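Rab5 protein, putative (Plasmodium falciparum, PDB 3CLV) is a putative Rab5-like small G protein of the Ras family, with a P-loop fold that holds guanosine-5'-diphosphate. Local coordinates at residues A[20-25]-A[30-35]; A[164-169]-A[178-183]. All blocks are in the same frame, centred on the assembly; numbering follows the deposited sequence.

Contact 1: residues A[20-25]-A[30-35]. With GDP (guanosine-5'-diphosphate), chain D.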
ATOM      1  N   LYS A  20       7.871 -16.295   8.396  1.00 13.03           N
ATOM      2  CA  LYS A  20       7.392 -14.901   8.419  1.00 13.15           C
ATOM      3  C   LYS A  20       6.415 -14.626   9.575  1.00 12.94           C
ATOM      4  O   LYS A  20       6.590 -13.656  10.301  1.00 12.64           O
ATOM      5  CB  LYS A  20       6.726 -14.546   7.081  1.00 13.53           C
ATOM      6  CG  LYS A  20       7.661 -14.613   5.853  1.00 13.56           C
ATOM      7  CD  LYS A  20       6.931 -14.185   4.551  1.00 12.74           C
ATOM      8  CE  LYS A  20       5.730 -15.084   4.136  1.00 11.34           C
ATOM      9  NZ  LYS A  20       6.035 -16.584   3.992  1.00 11.58           N
ATOM     10  N   SER A  21       5.398 -15.469   9.769  1.00 13.65           N
ATOM     11  CA  SER A  21       4.418 -15.162  10.822  1.00 13.86           C
ATOM     12  C   SER A  21       5.116 -15.262  12.176  1.00 13.77           C
ATOM     13  O   SER A  21       4.790 -14.525  13.094  1.00 13.87           O
ATOM     14  CB  SER A  21       3.164 -16.065  10.765  1.00 13.68           C
ATOM     15  OG  SER A  21       3.412 -17.377  11.265  1.00 15.82           O
ATOM     16  N   SER A  22       6.094 -16.167  12.265  1.00 13.81           N
ATOM     17  CA  SER A  22       6.876 -16.377  13.483  1.00 14.24           C
ATOM     18  C   SER A  22       7.793 -15.197  13.804  1.00 14.74           C
ATOM     19  O   SER A  22       7.912 -14.789  14.965  1.00 14.15           O
ATOM     20  CB  SER A  22       7.652 -17.683  13.408  1.00 14.02           C
ATOM     21  OG  SER A  22       6.761 -18.783  13.240  1.00 14.39           O
ATOM     22  N   ILE A  23       8.430 -14.630  12.775  1.00 15.07           N
ATOM     23  CA  ILE A  23       9.197 -13.397  12.973  1.00 14.72           C
ATOM     24  C   ILE A  23       8.298 -12.295  13.549  1.00 14.94           C
ATOM     25  O   ILE A  23       8.684 -11.607  14.496  1.00 14.45           O
ATOM     26  CB  ILE A  23       9.891 -12.939  11.656  1.00 15.20           C
ATOM     27  CG1 ILE A  23      10.979 -13.934  11.262  1.00 15.04           C
ATOM     28  CG2 ILE A  23      10.480 -11.501  11.786  1.00 15.39           C
ATOM     29  CD1 ILE A  23      11.480 -13.761   9.807  1.00 14.35           C
ATOM     30  N   VAL A  24       7.103 -12.119  12.980  1.00 14.49           N
ATOM     31  CA  VAL A  24       6.153 -11.124  13.478  1.00 15.55           C
ATOM     32  C   VAL A  24       5.697 -11.430  14.925  1.00 15.93           C
ATOM     33  O   VAL A  24       5.604 -10.529  15.749  1.00 16.31           O
ATOM     34  CB  VAL A  24       4.926 -10.967  12.530  1.00 14.74           C
ATOM     35  CG1 VAL A  24       3.744 -10.205  13.213  1.00 15.75           C
ATOM     36  CG2 VAL A  24       5.341 -10.299  11.224  1.00 15.44           C
ATOM     37  N   LEU A  25       5.408 -12.693  15.225  1.00 16.43           N
ATOM     38  CA  LEU A  25       4.933 -13.023  16.568  1.00 16.35           C
ATOM     39  C   LEU A  25       6.000 -12.784  17.649  1.00 16.81           C
ATOM     40  O   LEU A  25       5.705 -12.264  18.740  1.00 16.86           O
ATOM     41  CB  LEU A  25       4.426 -14.461  16.620  1.00 16.49           C
ATOM     42  CG  LEU A  25       3.698 -14.812  17.923  1.00 15.66           C
ATOM     43  CD1 LEU A  25       2.381 -14.018  18.020  1.00 17.75           C
ATOM     44  CD2 LEU A  25       3.455 -16.296  17.970  1.00 17.18           C
ATOM     45  N   ASP A  30       6.719 -11.365  21.625  1.00 22.77           N
ATOM     46  CA  ASP A  30       7.774 -12.126  22.293  1.00 22.64           C
ATOM     47  C   ASP A  30       7.356 -13.578  22.563  1.00 22.03           C
ATOM     48  O   ASP A  30       7.546 -14.102  23.672  1.00 20.25           O
ATOM     49  CB  ASP A  30       8.219 -11.402  23.568  1.00 23.45           C
ATOM     50  CG  ASP A  30       9.545 -11.895  24.090  1.00 25.36           C
ATOM     51  OD1 ASP A  30      10.374 -12.391  23.300  1.00 27.50           O
ATOM     52  OD2 ASP A  30       9.745 -11.788  25.317  1.00 30.64           O
ATOM     53  N   THR A  31       6.781 -14.204  21.534  1.00 20.82           N
ATOM     54  CA  THR A  31       6.164 -15.520  21.627  1.00 21.80           C
ATOM     55  C   THR A  31       6.505 -16.333  20.390  1.00 21.00           C
ATOM     56  O   THR A  31       6.625 -15.778  19.296  1.00 21.26           O
ATOM     57  CB  THR A  31       4.605 -15.404  21.720  1.00 22.48           C
ATOM     58  OG1 THR A  31       4.255 -14.890  22.996  1.00 24.59           O
ATOM     59  CG2 THR A  31       3.931 -16.764  21.570  1.00 23.90           C
ATOM     60  N   PHE A  32       6.660 -17.645  20.567  1.00 19.99           N
ATOM     61  CA  PHE A  32       6.853 -18.563  19.449  1.00 19.64           C
ATOM     62  C   PHE A  32       5.886 -19.748  19.513  1.00 19.99           C
ATOM     63  O   PHE A  32       5.705 -20.349  20.584  1.00 19.47           O
ATOM     64  CB  PHE A  32       8.315 -19.034  19.404  1.00 19.76           C
ATOM     65  CG  PHE A  32       8.593 -20.100  18.367  1.00 19.75           C
ATOM     66  CD1 PHE A  32       8.807 -19.763  17.024  1.00 19.13           C
ATOM     67  CD2 PHE A  32       8.666 -21.436  18.737  1.00 19.13           C
ATOM     68  CE1 PHE A  32       9.052 -20.763  16.070  1.00 17.55           C
ATOM     69  CE2 PHE A  32       8.945 -22.432  17.798  1.00 16.72           C
ATOM     70  CZ  PHE A  32       9.137 -22.088  16.461  1.00 19.58           C
ATOM     71  N   HIS A  33       5.297 -20.091  18.360  1.00 19.48           N
ATOM     72  CA  HIS A  33       4.454 -21.287  18.225  1.00 19.09           C
ATOM     73  C   HIS A  33       5.096 -22.309  17.293  1.00 19.44           C
ATOM     74  O   HIS A  33       5.378 -21.988  16.135  1.00 18.82           O
ATOM     75  CB  HIS A  33       3.051 -20.922  17.691  1.00 18.81           C
ATOM     76  CG  HIS A  33       2.297 -19.955  18.554  1.00 16.55           C
ATOM     77  ND1 HIS A  33       1.276 -19.170  18.066  1.00 16.25           N
ATOM     78  CD2 HIS A  33       2.411 -19.644  19.870  1.00 16.56           C
ATOM     79  CE1 HIS A  33       0.791 -18.423  19.039  1.00 16.72           C
ATOM     80  NE2 HIS A  33       1.461 -18.695  20.146  1.00 18.14           N
ATOM     81  N   GLU A  34       5.303 -23.535  17.806  1.00 19.35           N
ATOM     82  CA  GLU A  34       5.931 -24.614  17.032  0.50 19.86           C
ATOM     83  C   GLU A  34       5.050 -25.064  15.865  1.00 19.89           C
ATOM     84  O   GLU A  34       5.547 -25.602  14.870  1.00 19.79           O
ATOM     85  CB  GLU A  34       6.280 -25.817  17.928  0.50 20.27           C
ATOM     86  CG  GLU A  34       7.323 -25.540  19.005  0.50 21.60           C
ATOM     87  CD  GLU A  34       8.770 -25.771  18.555  0.50 24.24           C
ATOM     88  OE1 GLU A  34       9.664 -25.755  19.427  0.50 26.44           O
ATOM     89  OE2 GLU A  34       9.029 -25.973  17.353  0.50 25.56           O
ATOM     90  N   ASN A  35       3.744 -24.840  15.993  1.00 20.22           N
ATOM     91  CA  ASN A  35       2.761 -25.144  14.950  1.00 19.90           C
ATOM     92  C   ASN A  35       2.060 -23.848  14.581  1.00 19.04           C
ATOM     93  O   ASN A  35       1.742 -23.057  15.450  1.00 17.69           O
ATOM     94  CB  ASN A  35       1.713 -26.142  15.463  1.00 20.50           C
ATOM     95  CG  ASN A  35       2.330 -27.449  15.938  1.00 23.33           C
ATOM     96  OD1 ASN A  35       3.285 -27.953  15.350  1.00 26.36           O
ATOM     97  ND2 ASN A  35       1.798 -27.989  17.022  1.00 26.36           N
TER
HETATM   98  PB  GDP D 211       5.437 -18.480   7.156  1.00 13.92           P
HETATM   99  O1B GDP D 211       4.625 -17.382   7.763  1.00 13.89           O
HETATM  100  O2B GDP D 211       4.590 -19.337   6.243  1.00 15.06           O
HETATM  101  O3B GDP D 211       6.622 -17.972   6.374  1.00 16.60           O
HETATM  102  O3A GDP D 211       6.075 -19.430   8.306  1.00 14.52           O
HETATM  103  PA  GDP D 211       5.455 -19.684   9.785  1.00 14.47           P
HETATM  104  O1A GDP D 211       4.010 -20.146   9.681  1.00 14.84           O
HETATM  105  O2A GDP D 211       5.681 -18.544  10.729  1.00 15.27           O
HETATM  106  O5' GDP D 211       6.341 -20.938  10.264  1.00 16.04           O
HETATM  107  C5' GDP D 211       6.312 -22.198   9.584  1.00 14.39           C
HETATM  108  C4' GDP D 211       6.807 -23.274  10.559  1.00 16.00           C
HETATM  109  O4' GDP D 211       8.190 -23.074  10.859  1.00 15.48           O
HETATM  110  C3' GDP D 211       6.086 -23.309  11.904  1.00 17.14           C
HETATM  111  O3' GDP D 211       6.014 -24.696  12.254  1.00 17.66           O
HETATM  112  C2' GDP D 211       7.029 -22.593  12.873  1.00 17.31           C
HETATM  113  O2' GDP D 211       6.920 -23.027  14.236  1.00 17.69           O
HETATM  114  C1' GDP D 211       8.377 -22.972  12.278  1.00 18.64           C
HETATM  115  N9  GDP D 211       9.390 -21.936  12.501  1.00 19.53           N
HETATM  116  C8  GDP D 211       9.281 -20.627  12.189  1.00 19.32           C
HETATM  117  N7  GDP D 211      10.408 -19.972  12.526  1.00 20.06           N
HETATM  118  C5  GDP D 211      11.262 -20.882  13.048  1.00 19.98           C
HETATM  119  C6  GDP D 211      12.637 -20.866  13.601  1.00 20.26           C
HETATM  120  O6  GDP D 211      13.281 -19.791  13.646  1.00 19.45           O
HETATM  121  N1  GDP D 211      13.159 -22.043  14.038  1.00 19.90           N
HETATM  122  C2  GDP D 211      12.486 -23.222  13.985  1.00 20.87           C
HETATM  123  N2  GDP D 211      13.096 -24.347  14.438  1.00 19.39           N
HETATM  124  N3  GDP D 211      11.205 -23.311  13.505  1.00 20.29           N
HETATM  125  C4  GDP D 211      10.577 -22.187  13.028  1.00 19.16           C
HETATM  126  O   HOH W   1       5.419 -18.547  15.774  1.00 14.62           O
HETATM  127  O   HOH W   2       7.236 -16.634  16.882  1.00 20.65           O
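One face of the H33 imidazole carries CD2 of L25, which sits almost over the ring centre, 3.6 Å from the centroid and 12° off the normal, a CH-pi contact. The F32 phenyl has GDP N9 at its edge in plane, while S22 OG meets the ring obliquely, 4.1 Å from F32 CE1. F32 CZ also comes within 3.3 Å of the ribose O2'. L25 reaches across because its CG stands anti to the backbone N (chi1 -170°): CG then rests 3.4 Å from T31 O, and CD2 touches T31 CG2 as well as the imidazole. Two waters bridge the segments. Water 1 donates to S22 OG and accepts from H33 N; water 2 donates to both S22 O and T31 O.

The nucleotide joins the two segments. K20 and S21 belong to what matches a Walker A P-loop at the start of helix 20-29. O3B of GDP accepts hydrogen bonds from K20 N and from K20 NZ, the latter at 2.8 Å; NZ also bonds G14 O. S21 N donates to O1B. Three donors of the serines grip O2A: S22 N, S22 OG and S21 OG, with S21 OG 2.6 Å from GDP O2A. From the loop, H33 O and E34 O accept from the ribose O2' and O3'. Helix amides and the K20 ammonium thus face the phosphates, and probably offset their negative charge, while loop carbonyls take the ribose hydroxyls.

Contact 2: residues A[164-169]-A[178-183]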
ATOM      1  N   VAL A 164      21.916 -24.807   3.018  1.00 33.07           N
ATOM      2  CA  VAL A 164      22.605 -23.734   2.305  1.00 32.02           C
ATOM      3  C   VAL A 164      24.021 -23.564   2.841  1.00 31.57           C
ATOM      4  O   VAL A 164      24.342 -24.052   3.918  1.00 31.02           O
ATOM      5  CB  VAL A 164      21.820 -22.387   2.389  1.00 31.85           C
ATOM      6  CG1 VAL A 164      20.405 -22.550   1.807  1.00 31.27           C
ATOM      7  CG2 VAL A 164      21.778 -21.860   3.822  1.00 30.46           C
ATOM      8  N   ASP A 165      24.859 -22.890   2.059  1.00 31.48           N
ATOM      9  CA  ASP A 165      26.179 -22.469   2.494  1.00 31.79           C
ATOM     10  C   ASP A 165      26.089 -20.980   2.852  1.00 31.41           C
ATOM     11  O   ASP A 165      25.875 -20.133   1.966  1.00 30.92           O
ATOM     12  CB  ASP A 165      27.197 -22.709   1.370  1.00 31.80           C
ATOM     13  CG  ASP A 165      28.634 -22.495   1.817  1.00 33.15           C
ATOM     14  OD1 ASP A 165      28.948 -21.445   2.423  1.00 31.44           O
ATOM     15  OD2 ASP A 165      29.467 -23.391   1.552  1.00 34.97           O
ATOM     16  N   ILE A 166      26.218 -20.669   4.144  1.00 31.01           N
ATOM     17  CA  ILE A 166      26.088 -19.284   4.618  1.00 31.38           C
ATOM     18  C   ILE A 166      27.039 -18.312   3.924  1.00 31.22           C
ATOM     19  O   ILE A 166      26.628 -17.222   3.541  1.00 30.73           O
ATOM     20  CB  ILE A 166      26.242 -19.165   6.155  1.00 31.60           C
ATOM     21  CG1 ILE A 166      24.987 -19.693   6.860  1.00 32.61           C
ATOM     22  CG2 ILE A 166      26.509 -17.718   6.572  1.00 32.03           C
ATOM     23  CD1 ILE A 166      23.663 -19.045   6.390  1.00 32.74           C
ATOM     24  N   LEU A 167      28.300 -18.724   3.752  1.00 30.92           N
ATOM     25  CA  LEU A 167      29.293 -17.909   3.065  1.00 30.78           C
ATOM     26  C   LEU A 167      28.869 -17.565   1.646  1.00 30.56           C
ATOM     27  O   LEU A 167      29.065 -16.427   1.200  1.00 30.19           O
ATOM     28  CB  LEU A 167      30.664 -18.599   3.050  1.00 30.88           C
ATOM     29  CG  LEU A 167      31.695 -18.292   4.138  1.00 31.81           C
ATOM     30  CD1 LEU A 167      31.054 -17.942   5.477  1.00 33.59           C
ATOM     31  CD2 LEU A 167      32.677 -19.473   4.278  1.00 31.84           C
ATOM     32  N   GLU A 168      28.307 -18.544   0.932  1.00 29.48           N
ATOM     33  CA  GLU A 168      27.764 -18.268  -0.394  1.00 29.64           C
ATOM     34  C   GLU A 168      26.632 -17.232  -0.292  1.00 28.74           C
ATOM     35  O   GLU A 168      26.518 -16.334  -1.137  1.00 27.71           O
ATOM     36  CB  GLU A 168      27.282 -19.554  -1.082  1.00 30.00           C
ATOM     37  CG  GLU A 168      26.815 -19.358  -2.527  1.00 32.67           C
ATOM     38  CD  GLU A 168      25.398 -18.813  -2.631  1.00 35.96           C
ATOM     39  OE1 GLU A 168      24.534 -19.217  -1.808  1.00 36.62           O
ATOM     40  OE2 GLU A 168      25.155 -17.983  -3.541  1.00 36.20           O
ATOM     41  N   VAL A 169      25.790 -17.393   0.732  1.00 28.52           N
ATOM     42  CA  VAL A 169      24.649 -16.495   0.951  1.00 28.11           C
ATOM     43  C   VAL A 169      25.117 -15.072   1.277  1.00 28.18           C
ATOM     44  O   VAL A 169      24.640 -14.116   0.674  1.00 28.26           O
ATOM     45  CB  VAL A 169      23.680 -17.009   2.042  1.00 28.18           C
ATOM     46  CG1 VAL A 169      22.489 -16.062   2.174  1.00 26.70           C
ATOM     47  CG2 VAL A 169      23.185 -18.411   1.695  1.00 27.58           C
ATOM     48  N   LEU A 178      22.839  -6.054  -0.469  1.00 18.90           N
ATOM     49  CA  LEU A 178      21.736  -6.279   0.460  1.00 17.60           C
ATOM     50  C   LEU A 178      22.317  -6.266   1.862  1.00 17.44           C
ATOM     51  O   LEU A 178      23.501  -6.633   2.056  1.00 17.08           O
ATOM     52  CB  LEU A 178      21.116  -7.666   0.211  1.00 17.30           C
ATOM     53  CG  LEU A 178      20.832  -8.117  -1.222  1.00 16.28           C
ATOM     54  CD1 LEU A 178      20.276  -9.531  -1.230  1.00 16.21           C
ATOM     55  CD2 LEU A 178      19.875  -7.158  -1.918  1.00 13.46           C
ATOM     56  N   LEU A 179      21.500  -5.834   2.819  1.00 15.82           N
ATOM     57  CA  LEU A 179      21.701  -6.191   4.214  1.00 16.19           C
ATOM     58  C   LEU A 179      21.462  -7.700   4.385  1.00 15.66           C
ATOM     59  O   LEU A 179      20.719  -8.328   3.613  1.00 14.89           O
ATOM     60  CB  LEU A 179      20.755  -5.387   5.130  1.00 15.57           C
ATOM     61  CG  LEU A 179      20.899  -3.858   5.090  1.00 16.11           C
ATOM     62  CD1 LEU A 179      19.833  -3.196   5.965  1.00 15.88           C
ATOM     63  CD2 LEU A 179      22.293  -3.449   5.569  1.00 16.84           C
ATOM     64  N   PHE A 180      22.160  -8.285   5.346  1.00 16.29           N
ATOM     65  CA  PHE A 180      22.024  -9.720   5.631  1.00 17.02           C
ATOM     66  C   PHE A 180      22.031  -9.985   7.143  1.00 17.18           C
ATOM     67  O   PHE A 180      22.800  -9.387   7.887  1.00 16.21           O
ATOM     68  CB  PHE A 180      23.113 -10.528   4.899  1.00 17.66           C
ATOM     69  CG  PHE A 180      23.130 -11.998   5.254  1.00 19.21           C
ATOM     70  CD1 PHE A 180      22.226 -12.881   4.659  1.00 19.98           C
ATOM     71  CD2 PHE A 180      24.047 -12.497   6.176  1.00 20.49           C
ATOM     72  CE1 PHE A 180      22.227 -14.246   4.992  1.00 21.65           C
ATOM     73  CE2 PHE A 180      24.058 -13.867   6.522  1.00 22.03           C
ATOM     74  CZ  PHE A 180      23.156 -14.743   5.920  1.00 19.96           C
ATOM     75  N   ILE A 181      21.159 -10.889   7.600  1.00 18.14           N
ATOM     76  CA  ILE A 181      21.135 -11.264   9.004  1.00 17.92           C
ATOM     77  C   ILE A 181      20.687 -12.735   9.151  1.00 18.43           C
ATOM     78  O   ILE A 181      19.919 -13.249   8.338  1.00 18.37           O
ATOM     79  CB  ILE A 181      20.284 -10.259   9.842  1.00 18.65           C
ATOM     80  CG1 ILE A 181      20.462 -10.492  11.354  1.00 17.80           C
ATOM     81  CG2 ILE A 181      18.792 -10.263   9.379  1.00 16.57           C
ATOM     82  CD1 ILE A 181      20.166  -9.282  12.190  1.00 17.98           C
ATOM     83  N   GLN A 182      21.229 -13.419  10.151  1.00 18.46           N
ATOM     84  CA  GLN A 182      20.840 -14.792  10.458  1.00 18.37           C
ATOM     85  C   GLN A 182      19.989 -14.748  11.711  1.00 18.12           C
ATOM     86  O   GLN A 182      20.374 -14.118  12.695  1.00 17.90           O
ATOM     87  CB  GLN A 182      22.073 -15.654  10.711  1.00 19.05           C
ATOM     88  CG  GLN A 182      22.898 -15.948   9.474  1.00 20.26           C
ATOM     89  CD  GLN A 182      24.053 -16.864   9.802  1.00 25.11           C
ATOM     90  OE1 GLN A 182      23.842 -18.029  10.129  1.00 27.46           O
ATOM     91  NE2 GLN A 182      25.277 -16.342   9.742  1.00 26.02           N
ATOM     92  N   THR A 183      18.826 -15.400  11.661  1.00 17.84           N
ATOM     93  CA  THR A 183      17.853 -15.293  12.751  1.00 16.90           C
ATOM     94  C   THR A 183      17.258 -16.640  13.191  1.00 16.79           C
ATOM     95  O   THR A 183      17.299 -17.637  12.457  1.00 16.37           O
ATOM     96  CB  THR A 183      16.660 -14.334  12.387  1.00 17.24           C
ATOM     97  OG1 THR A 183      15.916 -14.891  11.299  1.00 16.53           O
ATOM     98  CG2 THR A 183      17.143 -12.932  12.024  1.00 16.22           C
TER
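V169 sets its CG1 against the F180 ring, 3.4 Å from CE1, with CD1 and CZ of the ring each 4.0 Å from V169 CG1; the two side chains meet at roughly a right angle, and the methyl approaches the ring obliquely. Both reach across by the same rotation, F180 CG and V169 CG1 each anti to their own backbone N (chi1 174° for the ring). I166 comes to the same phenyl from a different quarter: its CD1 lies at the ring edge, near the plane, 4.4 Å from CZ. I166 also meets Q182, whose chain runs extended beyond CG and brings its amide across the isoleucine at a slant, so that CD1 faces both F180 and Q182. There NE2 of Q182 is 3.7 Å from I166 CG2 and OE1 is 3.8 Å from I166 CG1, so the flat amide contacts both branches through van der Waals packing.

This joins the first turn of helix 166-175 to strand 179-183, the outermost strand at one end of the mixed sheet in the Ras-like P-loop fold. The helix leads into the strand after a short connection, the second half of a beta-alpha-beta crossover that begins at strand 149-155. Backbone bonds from L179, I181 and T183 tie the two strands in parallel. F180 and Q182 point their CB atoms at the helix, whereas I181 lies against helix 191-206. V169 is buried and also touches L152 of the neighbouring strand and L132 of helix 129-145. At the helix start, D165 is the N-cap residue: its OD1 accepts a weak bond from E168 N at 3.3 Å, and D165 O receives the backbone N-H of V169. The carboxylate of E168 forms a salt bridge with K136 of helix 129-145.

Contact 1 and contact 2 follow one another along the chain and do not touch: their centres are 21 Å apart and their nearest atoms about 5 Å. Contact 1 is part of the GDP pocket itself, whereas contact 2 packs a helix against the edge strand 179-183, with the Q182 side chain about 10 Å from the nucleotide. The loop that follows strand 179-183 bridges the interval, since A185 touches S22 and K186 touches F32. Helix 191-206 is touched by I23 of helix 20-29 and by I181 of strand 179-183.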